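Local coordinates for protein ketosynthase (Streptomyces sp. MSC090213JE08, PDB 6KXD) that probably condenses fatty acyl-ACP with malonyl-ACP, releasing CO2, as the ketosynthase of a highly reducing type II polyketide synthase, at residues L214-V219 / D225-L230; T270-D275 / T305-K310; I253-L258 / L351-G356; E26-G31 / G345-G350; I119-E124 / P137-R142. One frame throughout, in Å; residues are numbered along the deposited sequence.

Interaction 1 of 5, residues L214-V219 / D225-L230; sequences LTPDVV and DRQGIL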
# COMPACT_ATOMS: atom_id res chain seq x y z
N LEU A 214 5.00 -23.74 4.20
CA LEU A 214 5.07 -24.24 2.82
C LEU A 214 4.59 -25.70 2.78
O LEU A 214 5.08 -26.51 3.53
CB LEU A 214 6.52 -24.15 2.34
CG LEU A 214 6.96 -22.82 1.73
CD1 LEU A 214 8.20 -23.04 0.90
CD2 LEU A 214 5.85 -22.18 0.89
N THR A 215 3.64 -26.01 1.90
CA THR A 215 3.27 -27.40 1.62
C THR A 215 4.47 -28.14 1.04
O THR A 215 5.27 -27.55 0.29
CB THR A 215 2.06 -27.50 0.69
OG1 THR A 215 1.70 -28.88 0.67
CG2 THR A 215 2.36 -27.01 -0.72
N PRO A 216 4.70 -29.42 1.41
CA PRO A 216 5.73 -30.23 0.77
C PRO A 216 5.26 -30.80 -0.59
O PRO A 216 6.09 -31.31 -1.33
CB PRO A 216 6.05 -31.33 1.79
CG PRO A 216 4.95 -31.28 2.84
CD PRO A 216 3.99 -30.17 2.46
N ASP A 217 3.96 -30.73 -0.90
CA ASP A 217 3.47 -31.16 -2.22
C ASP A 217 2.53 -30.10 -2.80
O ASP A 217 2.97 -29.30 -3.60
CB ASP A 217 2.80 -32.54 -2.20
CG ASP A 217 2.02 -32.84 -0.93
OD1 ASP A 217 1.28 -31.95 -0.46
OD2 ASP A 217 2.14 -33.98 -0.44
N VAL A 218 1.25 -30.15 -2.41
CA VAL A 218 0.20 -29.35 -2.98
C VAL A 218 -0.58 -28.61 -1.88
O VAL A 218 -0.61 -28.99 -0.67
CB VAL A 218 -0.72 -30.21 -3.87
CG1 VAL A 218 0.06 -30.84 -5.03
CG2 VAL A 218 -1.45 -31.28 -3.05
N VAL A 219 -1.24 -27.54 -2.33
CA VAL A 219 -2.04 -26.68 -1.50
C VAL A 219 -3.44 -27.29 -1.42
O VAL A 219 -4.11 -27.49 -2.45
CB VAL A 219 -2.12 -25.25 -2.07
CG1 VAL A 219 -2.79 -24.32 -1.07
CG2 VAL A 219 -0.76 -24.73 -2.49
N ASP A 225 -5.71 -32.52 6.18
CA ASP A 225 -4.23 -32.70 6.27
C ASP A 225 -3.49 -31.66 5.43
O ASP A 225 -2.32 -31.87 5.10
CB ASP A 225 -3.79 -34.13 5.91
CG ASP A 225 -4.69 -35.19 6.53
OD1 ASP A 225 -4.63 -35.35 7.78
OD2 ASP A 225 -5.48 -35.80 5.77
N ARG A 226 -4.12 -30.49 5.22
CA ARG A 226 -3.45 -29.32 4.61
C ARG A 226 -2.13 -29.06 5.36
O ARG A 226 -2.01 -29.27 6.58
CB ARG A 226 -4.41 -28.13 4.61
CG ARG A 226 -4.69 -27.56 5.99
CD ARG A 226 -5.73 -26.46 5.96
NE ARG A 226 -6.00 -25.98 7.30
CZ ARG A 226 -6.91 -26.50 8.13
NH1 ARG A 226 -7.52 -27.64 7.87
NH2 ARG A 226 -7.22 -25.85 9.24
N GLN A 227 -1.10 -28.69 4.60
CA GLN A 227 0.26 -28.57 5.07
C GLN A 227 0.86 -27.21 4.67
O GLN A 227 2.04 -26.99 4.87
CB GLN A 227 1.09 -29.72 4.49
CG GLN A 227 0.77 -31.08 5.10
CD GLN A 227 0.78 -31.02 6.60
OE1 GLN A 227 -0.18 -31.39 7.27
NE2 GLN A 227 1.87 -30.50 7.15
N GLY A 228 0.04 -26.36 4.05
CA GLY A 228 0.42 -25.01 3.81
C GLY A 228 0.27 -24.61 2.36
O GLY A 228 -0.53 -25.13 1.61
N ILE A 229 1.04 -23.58 2.02
CA ILE A 229 0.85 -22.82 0.82
C ILE A 229 1.95 -23.20 -0.18
O ILE A 229 2.97 -23.76 0.17
CB ILE A 229 0.92 -21.31 1.12
CG1 ILE A 229 2.35 -20.83 1.39
CG2 ILE A 229 -0.02 -20.92 2.25
CD1 ILE A 229 2.54 -19.32 1.12
N LEU A 230 1.75 -22.71 -1.41
CA LEU A 230 2.85 -22.51 -2.32
C LEU A 230 2.88 -21.01 -2.63
O LEU A 230 1.83 -20.44 -2.75
CB LEU A 230 2.60 -23.28 -3.62
CG LEU A 230 2.71 -24.80 -3.54
CD1 LEU A 230 2.20 -25.42 -4.83
CD2 LEU A 230 4.14 -25.24 -3.25
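Thr215 N donates to Ile229 O at 2.9 Å, with 156° at the hydrogen, and this bond makes a single beta bridge between Leu214 and Ile229. A CA-H...O contact from Leu214 CA to the same oxygen (3.4 Å) supports it. Gly228 passes beside Thr215 at positive phi, a course on which a side chain would jam against the preceding carbonyl; its own oxygen is buried without a partner in the model. Apolar contacts flank the bridge. Leu214 CD2 reaches Ile229 CG1 at 3.8 Å, while Leu230 CG is met by Val219 CG2 at 3.6 Å and by Thr215 CG2, also at 3.6 Å. The Thr215 torsion (chi1 -172°) divides the branches: the methyl goes to Leu230, and OG1 turns back to donate to Val218 O at 2.7 Å, above the carbonyl plane, fixing the 215-218 turn. At the outer end, Pro216 CD leans on Gln227 CB (3.6 Å). Around the pair, Phe208 of helix 202-210 touches Leu214 and Ile229, and Arg226 donates to Thr305 O and Lys306 O where helix 306-320 starts.

Interaction 2 of 5, residues T270-D275 / T305-K310; sequences TAPNRD and TKANDK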
# COMPACT_ATOMS: atom_id res chain seq x y z
N THR A 270 0.78 -11.66 12.56
CA THR A 270 0.85 -12.68 11.47
C THR A 270 -0.34 -13.64 11.52
O THR A 270 -0.84 -14.06 10.50
CB THR A 270 2.20 -13.40 11.47
OG1 THR A 270 2.30 -14.16 12.67
CG2 THR A 270 3.38 -12.46 11.33
N ALA A 271 -0.84 -13.91 12.72
CA ALA A 271 -1.93 -14.79 12.93
C ALA A 271 -3.23 -14.14 12.50
O ALA A 271 -3.46 -12.94 12.70
CB ALA A 271 -1.94 -15.21 14.38
N PRO A 272 -4.15 -14.90 11.88
CA PRO A 272 -5.46 -14.38 11.52
C PRO A 272 -6.29 -14.32 12.81
O PRO A 272 -5.92 -14.95 13.81
CB PRO A 272 -6.02 -15.43 10.56
CG PRO A 272 -5.40 -16.70 11.06
CD PRO A 272 -4.01 -16.33 11.53
N ASN A 273 -7.36 -13.56 12.74
CA ASN A 273 -8.19 -13.31 13.88
C ASN A 273 -9.64 -13.52 13.47
O ASN A 273 -10.13 -12.91 12.54
CB ASN A 273 -7.99 -11.89 14.39
CG ASN A 273 -8.71 -11.65 15.70
OD1 ASN A 273 -9.89 -11.30 15.70
ND2 ASN A 273 -7.99 -11.82 16.79
N ARG A 274 -10.34 -14.40 14.19
CA ARG A 274 -11.67 -14.74 13.81
C ARG A 274 -12.60 -13.50 13.83
O ARG A 274 -13.40 -13.27 12.93
CB ARG A 274 -12.12 -15.83 14.81
CG ARG A 274 -13.58 -16.21 14.75
CD ARG A 274 -13.77 -17.20 15.88
NE ARG A 274 -15.17 -17.46 16.11
CZ ARG A 274 -15.62 -18.42 16.91
NH1 ARG A 274 -14.77 -19.15 17.62
NH2 ARG A 274 -16.92 -18.64 16.99
N ASP A 275 -12.57 -12.76 14.95
CA ASP A 275 -13.44 -11.58 15.17
C ASP A 275 -13.15 -10.52 14.09
O ASP A 275 -14.07 -9.90 13.52
CB ASP A 275 -13.25 -11.01 16.59
CG ASP A 275 -13.85 -11.88 17.69
OD1 ASP A 275 -14.41 -12.98 17.36
OD2 ASP A 275 -13.77 -11.47 18.87
N THR A 305 -3.09 -23.06 5.12
CA THR A 305 -2.35 -23.27 6.36
C THR A 305 -3.35 -23.78 7.40
O THR A 305 -4.55 -23.51 7.26
CB THR A 305 -1.66 -22.00 6.86
OG1 THR A 305 -2.67 -21.07 7.22
CG2 THR A 305 -0.74 -21.38 5.83
N LYS A 306 -2.84 -24.45 8.44
CA LYS A 306 -3.63 -24.90 9.60
C LYS A 306 -4.44 -23.71 10.15
O LYS A 306 -5.68 -23.74 10.11
CB LYS A 306 -2.73 -25.50 10.67
CG LYS A 306 -2.02 -26.80 10.29
CD LYS A 306 -2.86 -28.06 10.54
CE LYS A 306 -2.25 -29.31 9.92
NZ LYS A 306 -3.21 -30.02 9.05
N ALA A 307 -3.74 -22.68 10.64
CA ALA A 307 -4.37 -21.54 11.34
C ALA A 307 -5.39 -20.85 10.43
O ALA A 307 -6.55 -20.65 10.85
CB ALA A 307 -3.33 -20.57 11.84
N ASN A 308 -5.01 -20.52 9.19
CA ASN A 308 -5.83 -19.62 8.44
C ASN A 308 -7.20 -20.25 8.24
O ASN A 308 -8.21 -19.60 8.45
CB ASN A 308 -5.34 -19.24 7.04
CG ASN A 308 -6.41 -18.45 6.31
OD1 ASN A 308 -6.65 -17.29 6.66
ND2 ASN A 308 -7.12 -19.06 5.37
N ASP A 309 -7.22 -21.51 7.79
CA ASP A 309 -8.41 -22.08 7.24
C ASP A 309 -9.39 -22.30 8.40
O ASP A 309 -10.57 -22.02 8.27
CB ASP A 309 -8.06 -23.30 6.36
CG ASP A 309 -7.22 -22.99 5.12
OD1 ASP A 309 -7.03 -21.81 4.78
OD2 ASP A 309 -6.77 -23.94 4.48
N LYS A 310 -8.90 -22.70 9.57
CA LYS A 310 -9.82 -22.97 10.69
C LYS A 310 -10.35 -21.63 11.22
O LYS A 310 -11.55 -21.48 11.46
CB LYS A 310 -9.19 -23.87 11.76
CG LYS A 310 -7.94 -23.35 12.45
CD LYS A 310 -7.63 -24.01 13.79
CE LYS A 310 -6.69 -23.17 14.64
NZ LYS A 310 -6.04 -23.97 15.70
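Asn308, over whose backbone the ring of Pro272 rests, gives its amide nitrogen to two carboxylates. ND2 donates to Asp309 OD1 at 2.8 Å with 162° at the hydrogen; the acceptor lies 8° out of the amide plane and uses its anti lone pair. Glu312, one turn further on, takes the second bond from ND2, so the amide cannot readily flip. Asp309 OD1 in turn also accepts from Gly304 N, and its OD2 from Phe222 N, which ties the first turn of the helix to the loops around it.

Across the contact there is no hydrogen bond; it is van der Waals touch of the proline ring on the helix backbone and Ala307 CB. Pro272 CG stands 3.9 Å from Asn308 CA and 4.1 Å from Ala307 O, while Pro272 CD faces Ala307 CB at 4.3 Å. These distances describe light contact of a rigid ring with the backbone of the first turn, and the small buried area, 102 Å² in all, agrees. Ala307 O is itself bonded to Thr311 OG1, and Pro272 also touches Thr311, which carries the same surface one turn onward.

Both segments lead into helices. Thr305 is an N-cap, its OG1 accepting from Asn308 N at 3.1 Å; Asn273 caps helix 274-288 by accepting from Gly276 N. Thr305 closes the His-Gly-Thr-Gly-Thr signature of beta-ketoacyl synthases, and Asn308 touches His301 and Thr303 of it. The arrangement is thus the strand-turn-helix start of a beta-alpha-beta crossover, between parallel strands 297-299 and 326-328.

Interaction 3 of 5, residues I253-L258 / L351-G356; sequences IHAEVL and LAIEHG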
# COMPACT_ATOMS: atom_id res chain seq x y z
N ILE A 253 -19.99 -4.58 -19.34
CA ILE A 253 -19.85 -4.60 -17.90
C ILE A 253 -19.82 -6.05 -17.40
O ILE A 253 -20.81 -6.75 -17.53
CB ILE A 253 -20.99 -3.78 -17.27
CG1 ILE A 253 -20.87 -2.29 -17.63
CG2 ILE A 253 -21.09 -4.02 -15.78
CD1 ILE A 253 -22.04 -1.44 -17.22
N HIS A 254 -18.69 -6.48 -16.82
CA HIS A 254 -18.49 -7.85 -16.36
C HIS A 254 -19.34 -8.10 -15.11
O HIS A 254 -20.01 -9.13 -15.02
CB HIS A 254 -17.02 -8.14 -16.02
CG HIS A 254 -16.08 -8.25 -17.17
ND1 HIS A 254 -16.11 -9.30 -18.08
CD2 HIS A 254 -15.00 -7.51 -17.51
CE1 HIS A 254 -15.13 -9.18 -18.95
NE2 HIS A 254 -14.43 -8.07 -18.63
N ALA A 255 -19.28 -7.16 -14.14
CA ALA A 255 -20.00 -7.25 -12.88
C ALA A 255 -20.03 -5.86 -12.22
O ALA A 255 -19.51 -4.89 -12.75
CB ALA A 255 -19.37 -8.30 -12.00
N GLU A 256 -20.76 -5.76 -11.12
CA GLU A 256 -20.88 -4.53 -10.39
C GLU A 256 -20.06 -4.70 -9.10
O GLU A 256 -20.00 -5.79 -8.53
CB GLU A 256 -22.34 -4.20 -10.11
CG GLU A 256 -22.54 -2.79 -9.62
CD GLU A 256 -23.96 -2.38 -9.28
OE1 GLU A 256 -24.88 -3.15 -9.59
OE2 GLU A 256 -24.13 -1.29 -8.69
N VAL A 257 -19.39 -3.62 -8.67
CA VAL A 257 -18.79 -3.56 -7.34
C VAL A 257 -19.83 -2.99 -6.38
O VAL A 257 -20.23 -1.82 -6.50
CB VAL A 257 -17.51 -2.69 -7.32
CG1 VAL A 257 -16.85 -2.82 -5.97
CG2 VAL A 257 -16.53 -3.05 -8.43
N LEU A 258 -20.24 -3.80 -5.40
CA LEU A 258 -21.32 -3.42 -4.50
C LEU A 258 -20.77 -2.75 -3.25
O LEU A 258 -21.35 -1.78 -2.74
CB LEU A 258 -22.10 -4.66 -4.10
CG LEU A 258 -22.69 -5.45 -5.27
CD1 LEU A 258 -23.59 -6.56 -4.74
CD2 LEU A 258 -23.44 -4.54 -6.21
N LEU A 351 -15.73 -13.19 -12.80
CA LEU A 351 -15.87 -14.13 -13.91
C LEU A 351 -16.89 -15.21 -13.53
O LEU A 351 -17.68 -15.70 -14.37
CB LEU A 351 -14.49 -14.72 -14.20
CG LEU A 351 -13.54 -13.80 -14.94
CD1 LEU A 351 -12.16 -14.43 -15.05
CD2 LEU A 351 -14.08 -13.42 -16.31
N ALA A 352 -16.88 -15.56 -12.24
CA ALA A 352 -17.80 -16.54 -11.69
C ALA A 352 -19.21 -16.00 -11.84
O ALA A 352 -20.08 -16.77 -12.26
CB ALA A 352 -17.49 -16.84 -10.25
N ILE A 353 -19.40 -14.70 -11.53
CA ILE A 353 -20.67 -13.99 -11.68
C ILE A 353 -21.12 -14.03 -13.14
O ILE A 353 -22.25 -14.41 -13.40
CB ILE A 353 -20.58 -12.53 -11.19
CG1 ILE A 353 -20.69 -12.46 -9.66
CG2 ILE A 353 -21.63 -11.66 -11.86
CD1 ILE A 353 -20.11 -11.19 -9.06
N GLU A 354 -20.23 -13.58 -14.04
CA GLU A 354 -20.48 -13.38 -15.46
C GLU A 354 -20.82 -14.71 -16.15
O GLU A 354 -21.71 -14.75 -16.99
CB GLU A 354 -19.24 -12.72 -16.08
CG GLU A 354 -19.43 -12.18 -17.48
CD GLU A 354 -18.15 -11.63 -18.13
OE1 GLU A 354 -17.07 -11.83 -17.56
OE2 GLU A 354 -18.25 -11.02 -19.21
N HIS A 355 -20.10 -15.79 -15.80
CA HIS A 355 -20.12 -17.07 -16.52
C HIS A 355 -20.92 -18.13 -15.75
O HIS A 355 -21.03 -19.25 -16.22
CB HIS A 355 -18.69 -17.53 -16.84
CG HIS A 355 -18.02 -16.63 -17.81
ND1 HIS A 355 -18.41 -16.56 -19.14
CD2 HIS A 355 -17.07 -15.68 -17.65
CE1 HIS A 355 -17.69 -15.64 -19.75
NE2 HIS A 355 -16.86 -15.09 -18.86
N GLY A 356 -21.50 -17.76 -14.60
CA GLY A 356 -22.41 -18.63 -13.85
C GLY A 356 -21.71 -19.90 -13.40
O GLY A 356 -22.24 -20.99 -13.53
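His254 and Glu354 meet through a forked bond: ND1 donates to Glu354 OE1 at 2.8 Å and to Glu354 OE2 at 3.0 Å. Both branches are weak, each with 144° at the hydrogen, as expected when one N-H is shared between two oxygens. The carboxylate sits at the ring edge, its CD in the imidazole plane, but is turned 76° against the ring, which sets one oxygen to each side of that plane. Glu354 gets there by placing CG opposite its backbone N (chi1 -168°) and running on fully extended, and this course takes CB past His254 O at 3.8 Å. In His254 the first torsion sets the ring beside the backbone N, and the second turns ND1 toward Glu354.

The far nitrogen, NE2, is bonded to Asp92, and Phe15 stacks on the ring, so the imidazole is fixed in rotation. With a carboxylate at each nitrogen, a positive charge on it would probably be stabilised.

Next to this polar pair the contact turns apolar. Ile353 brings both CG2, at 4.1 Å, and CD1, at 4.2 Å, to Ala255 CB, forming a shallow grip on the strand.

His254 and Ala255 both face Leu12 in a classic beta bulge against strand 10-19. The C-terminal part of helix 341-355 is fastened to strand 255-264, between strands 10-19 and 398-405, consistent with the layered build of the thiolase fold.

Interaction 4 of 5, residues E26-G31 / G345-G350; sequences EEYTAG and GAIACG
The Tyr28 ring comes edge-on to helix 345-350: Ala348 N lies near the ring plane, 3.9 Å from Tyr28 CE2. Ile347 meets the same side of the ring obliquely, its CG2 at 3.8 Å from Tyr28 CE2 and 3.9 Å from Tyr28 CD2. At the end of the ring, Tyr28 OH is 3.8 Å from Ala348 CB.

Tyr28 CG stands opposite the backbone N (chi1 -176°), which throws the ring straight out from its helix across the gap to the other one. That gap is wide, 10.5 Å between the segment axes, and the two segments cross at -82°, nearly perpendicular. A single long aromatic side chain therefore bridges them, while Ile347 points back toward it with CG2 as the touching branch.

The hydroxyl is buried but satisfied, as Tyr28 OH donates to Leu344 O, one turn before Ala348. A phenylalanine here, lacking the hydroxyl, would probably leave Leu344 O without this donor and the ring freer to shift along the helix. Val17 and Ser19 of strand 10-19 pack on Tyr28, and Ile347 touches Phe15 and Val17 of that strand too.

Chemically, then, dispersion contacts along the CD2-CE2 side of the ring supply the bulk of the contact, and one directional bond at its end fixes how far the ring reaches.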
# COMPACT_ATOMS: atom_id res chain seq x y z
N GLU A 26 -9.56 -14.87 -20.97
CA GLU A 26 -9.99 -16.17 -21.55
C GLU A 26 -9.24 -17.32 -20.89
O GLU A 26 -9.87 -18.19 -20.33
CB GLU A 26 -9.73 -16.25 -23.06
CG GLU A 26 -10.93 -15.96 -23.91
CD GLU A 26 -10.59 -16.11 -25.38
OE1 GLU A 26 -10.39 -17.28 -25.83
OE2 GLU A 26 -10.45 -15.07 -26.06
N GLU A 27 -7.91 -17.29 -20.98
CA GLU A 27 -7.01 -18.29 -20.38
C GLU A 27 -7.36 -18.46 -18.89
O GLU A 27 -7.25 -19.55 -18.35
CB GLU A 27 -5.56 -17.86 -20.49
CG GLU A 27 -4.73 -18.50 -21.59
CD GLU A 27 -3.35 -18.94 -21.11
OE1 GLU A 27 -3.12 -20.16 -20.98
OE2 GLU A 27 -2.49 -18.06 -20.86
N TYR A 28 -7.75 -17.37 -18.22
CA TYR A 28 -7.90 -17.39 -16.76
C TYR A 28 -9.26 -17.98 -16.41
O TYR A 28 -9.34 -18.80 -15.52
CB TYR A 28 -7.77 -15.98 -16.17
CG TYR A 28 -7.81 -15.93 -14.66
CD1 TYR A 28 -6.88 -16.60 -13.91
CD2 TYR A 28 -8.74 -15.13 -14.00
CE1 TYR A 28 -6.88 -16.53 -12.52
CE2 TYR A 28 -8.75 -15.04 -12.62
CZ TYR A 28 -7.83 -15.76 -11.87
OH TYR A 28 -7.82 -15.65 -10.51
N THR A 29 -10.30 -17.57 -17.13
CA THR A 29 -11.59 -18.19 -16.97
C THR A 29 -11.48 -19.71 -17.22
O THR A 29 -12.18 -20.48 -16.55
CB THR A 29 -12.63 -17.58 -17.91
OG1 THR A 29 -12.56 -16.15 -17.78
CG2 THR A 29 -14.02 -18.07 -17.60
N ALA A 30 -10.62 -20.11 -18.16
CA ALA A 30 -10.42 -21.54 -18.51
C ALA A 30 -9.79 -22.23 -17.31
O ALA A 30 -10.30 -23.25 -16.85
CB ALA A 30 -9.55 -21.72 -19.73
N GLY A 31 -8.68 -21.65 -16.82
CA GLY A 31 -7.90 -22.22 -15.72
C GLY A 31 -8.78 -22.42 -14.51
O GLY A 31 -8.72 -23.47 -13.87
N GLY A 345 -8.34 -13.19 -7.07
CA GLY A 345 -9.62 -13.65 -6.50
C GLY A 345 -10.81 -12.81 -6.93
O GLY A 345 -11.90 -13.35 -7.28
N ALA A 346 -10.66 -11.48 -6.86
CA ALA A 346 -11.71 -10.60 -7.30
C ALA A 346 -12.11 -10.90 -8.75
O ALA A 346 -13.30 -10.83 -9.09
CB ALA A 346 -11.28 -9.15 -7.16
N ILE A 347 -11.12 -11.09 -9.62
CA ILE A 347 -11.40 -11.31 -11.03
C ILE A 347 -12.14 -12.65 -11.17
O ILE A 347 -13.15 -12.73 -11.85
CB ILE A 347 -10.14 -11.24 -11.89
CG1 ILE A 347 -9.58 -9.82 -11.89
CG2 ILE A 347 -10.43 -11.69 -13.33
CD1 ILE A 347 -8.22 -9.69 -12.52
N ALA A 348 -11.65 -13.68 -10.47
CA ALA A 348 -12.28 -14.98 -10.43
C ALA A 348 -13.75 -14.84 -10.02
O ALA A 348 -14.65 -15.41 -10.66
CB ALA A 348 -11.51 -15.90 -9.53
N CYS A 349 -14.01 -13.99 -9.02
CA CYS A 349 -15.35 -13.68 -8.54
C CYS A 349 -16.20 -12.99 -9.59
O CYS A 349 -17.40 -13.29 -9.71
CB CYS A 349 -15.31 -12.81 -7.29
SG CYS A 349 -14.77 -13.76 -5.87
N GLY A 350 -15.60 -12.05 -10.32
CA GLY A 350 -16.34 -11.38 -11.32
C GLY A 350 -16.69 -12.32 -12.46
O GLY A 350 -17.76 -12.24 -13.05

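Interaction 5 of 5, residues I119-E124 / P137-R142; sequences IAVLLE and PVLARR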
# COMPACT_ATOMS: atom_id res chain seq x y z
N ILE A 119 15.76 -6.78 -4.88
CA ILE A 119 16.49 -6.47 -3.67
C ILE A 119 17.51 -7.61 -3.42
O ILE A 119 18.67 -7.32 -3.08
CB ILE A 119 15.57 -6.28 -2.44
CG1 ILE A 119 14.69 -5.04 -2.64
CG2 ILE A 119 16.36 -6.17 -1.16
CD1 ILE A 119 13.72 -4.78 -1.51
N ALA A 120 17.06 -8.84 -3.63
CA ALA A 120 17.93 -10.03 -3.37
C ALA A 120 19.12 -9.98 -4.34
O ALA A 120 20.27 -10.05 -3.94
CB ALA A 120 17.13 -11.28 -3.52
N VAL A 121 18.82 -9.67 -5.59
CA VAL A 121 19.88 -9.61 -6.59
C VAL A 121 20.87 -8.51 -6.27
O VAL A 121 22.12 -8.68 -6.42
CB VAL A 121 19.30 -9.48 -8.01
CG1 VAL A 121 20.42 -9.22 -9.01
CG2 VAL A 121 18.47 -10.67 -8.42
N LEU A 122 20.37 -7.36 -5.80
CA LEU A 122 21.25 -6.32 -5.31
C LEU A 122 22.18 -6.82 -4.21
O LEU A 122 23.37 -6.50 -4.20
CB LEU A 122 20.44 -5.13 -4.79
CG LEU A 122 19.88 -4.20 -5.85
CD1 LEU A 122 18.77 -3.33 -5.26
CD2 LEU A 122 20.99 -3.34 -6.39
N LEU A 123 21.62 -7.55 -3.24
CA LEU A 123 22.47 -8.03 -2.15
C LEU A 123 23.50 -9.05 -2.66
O LEU A 123 24.57 -9.07 -2.12
CB LEU A 123 21.60 -8.67 -1.07
CG LEU A 123 20.71 -7.67 -0.35
CD1 LEU A 123 19.83 -8.40 0.66
CD2 LEU A 123 21.55 -6.58 0.30
N GLU A 124 23.09 -9.90 -3.60
CA GLU A 124 23.97 -10.86 -4.31
C GLU A 124 25.16 -10.12 -4.90
O GLU A 124 26.28 -10.58 -4.81
CB GLU A 124 23.26 -11.59 -5.45
CG GLU A 124 22.17 -12.56 -5.02
CD GLU A 124 21.56 -13.34 -6.18
OE1 GLU A 124 22.07 -13.18 -7.32
OE2 GLU A 124 20.59 -14.10 -5.97
N PRO A 137 22.77 0.30 -10.26
CA PRO A 137 21.83 1.42 -10.11
C PRO A 137 20.45 1.09 -10.69
O PRO A 137 19.46 1.59 -10.19
CB PRO A 137 22.51 2.56 -10.86
CG PRO A 137 23.97 2.23 -10.69
CD PRO A 137 24.02 0.74 -10.93
N VAL A 138 20.41 0.29 -11.76
CA VAL A 138 19.18 0.06 -12.48
C VAL A 138 18.23 -0.72 -11.57
O VAL A 138 17.03 -0.44 -11.52
CB VAL A 138 19.42 -0.64 -13.83
CG1 VAL A 138 18.20 -1.35 -14.35
CG2 VAL A 138 19.94 0.37 -14.84
N LEU A 139 18.79 -1.69 -10.86
CA LEU A 139 18.05 -2.42 -9.87
C LEU A 139 17.63 -1.52 -8.71
O LEU A 139 16.44 -1.58 -8.31
CB LEU A 139 18.90 -3.57 -9.32
CG LEU A 139 19.10 -4.75 -10.26
CD1 LEU A 139 19.83 -5.87 -9.54
CD2 LEU A 139 17.78 -5.25 -10.76
N ALA A 140 18.57 -0.75 -8.18
CA ALA A 140 18.26 -0.01 -6.97
C ALA A 140 17.18 1.01 -7.28
O ALA A 140 16.41 1.32 -6.43
CB ALA A 140 19.49 0.63 -6.38
N ARG A 141 17.10 1.50 -8.52
CA ARG A 141 16.08 2.53 -8.86
C ARG A 141 14.65 1.98 -8.92
O ARG A 141 13.72 2.75 -8.91
CB ARG A 141 16.43 3.15 -10.21
CG ARG A 141 17.54 4.17 -10.05
CD ARG A 141 18.17 4.44 -11.40
NE ARG A 141 19.40 5.19 -11.19
CZ ARG A 141 20.31 5.37 -12.13
NH1 ARG A 141 20.19 4.75 -13.28
NH2 ARG A 141 21.33 6.16 -11.89
N ARG A 142 14.47 0.67 -9.03
CA ARG A 142 13.18 0.18 -9.31
C ARG A 142 12.57 -0.66 -8.17
O ARG A 142 11.58 -1.28 -8.42
CB ARG A 142 13.26 -0.59 -10.62
CG ARG A 142 13.83 -1.99 -10.49
CD ARG A 142 14.11 -2.48 -11.90
NE ARG A 142 14.44 -3.90 -11.84
CZ ARG A 142 15.02 -4.57 -12.82
NH1 ARG A 142 15.51 -3.89 -13.86
NH2 ARG A 142 15.10 -5.88 -12.76
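Leu122 and Leu139 both turn CG away from their carbonyl carbons (chi1 -79° and -73°), which sends the two side chains past each other in opposite directions. Leu122 CD2 consequently lies against Leu139 CB at 3.6 Å, and Leu122 CD1 runs on to Ala140 CA at 3.8 Å. Val121 meets the end of Leu139 at about a right angle, its CG1 only 3.4 Å from Leu139 CD1, a carbon pair closer than usual van der Waals contact. Leu139 is thus gripped at its base by Leu122 and at its end by Val121. Its other methyl, CD2, lies 3.3 Å above the guanidinium plane of Arg142, toward the rim; Arg142 also forms a salt bridge with Asp118. Putting an alanine at Leu122 removes CG and both methyls, and would probably open a gap beside Leu139 CB and Ala140.

No hydrogen bond crosses between the segments. Ala140 packs on Phe215 of the other chain, and Arg141 bonds to backbone oxygens of Ala219 and Thr220 of that chain. Both segments lie in the helical excursion between the parallel strands 105-110 and 161-166 of the thiolase-type N-terminal half, which reaches out to the dimer interface.

In the fold
Along the chain, interaction 4 spans the others most widely, joining helix 24-34 to helix 341-355 and enclosing interactions 5, 1 and 2, in that order. Interaction 3 crosses it and uses the same helix 341-355; their centres lie 10 Å apart, with Leu351 CD1 3.6 Å from Tyr28 CD2, so the two form one continuous patch, with strand 10-19 a shared neighbour. Interactions 1 and 2 are also in touch, centres 15 Å apart, through Arg226 and the start of helix 306-320. Interaction 5 stands alone, its centre 31 to 40 Å from the rest, at the other chain. The set thus samples the sheet-bound core, the loops packed at the start of helix 306-320 and the dimer-facing helices of one ketosynthase fold.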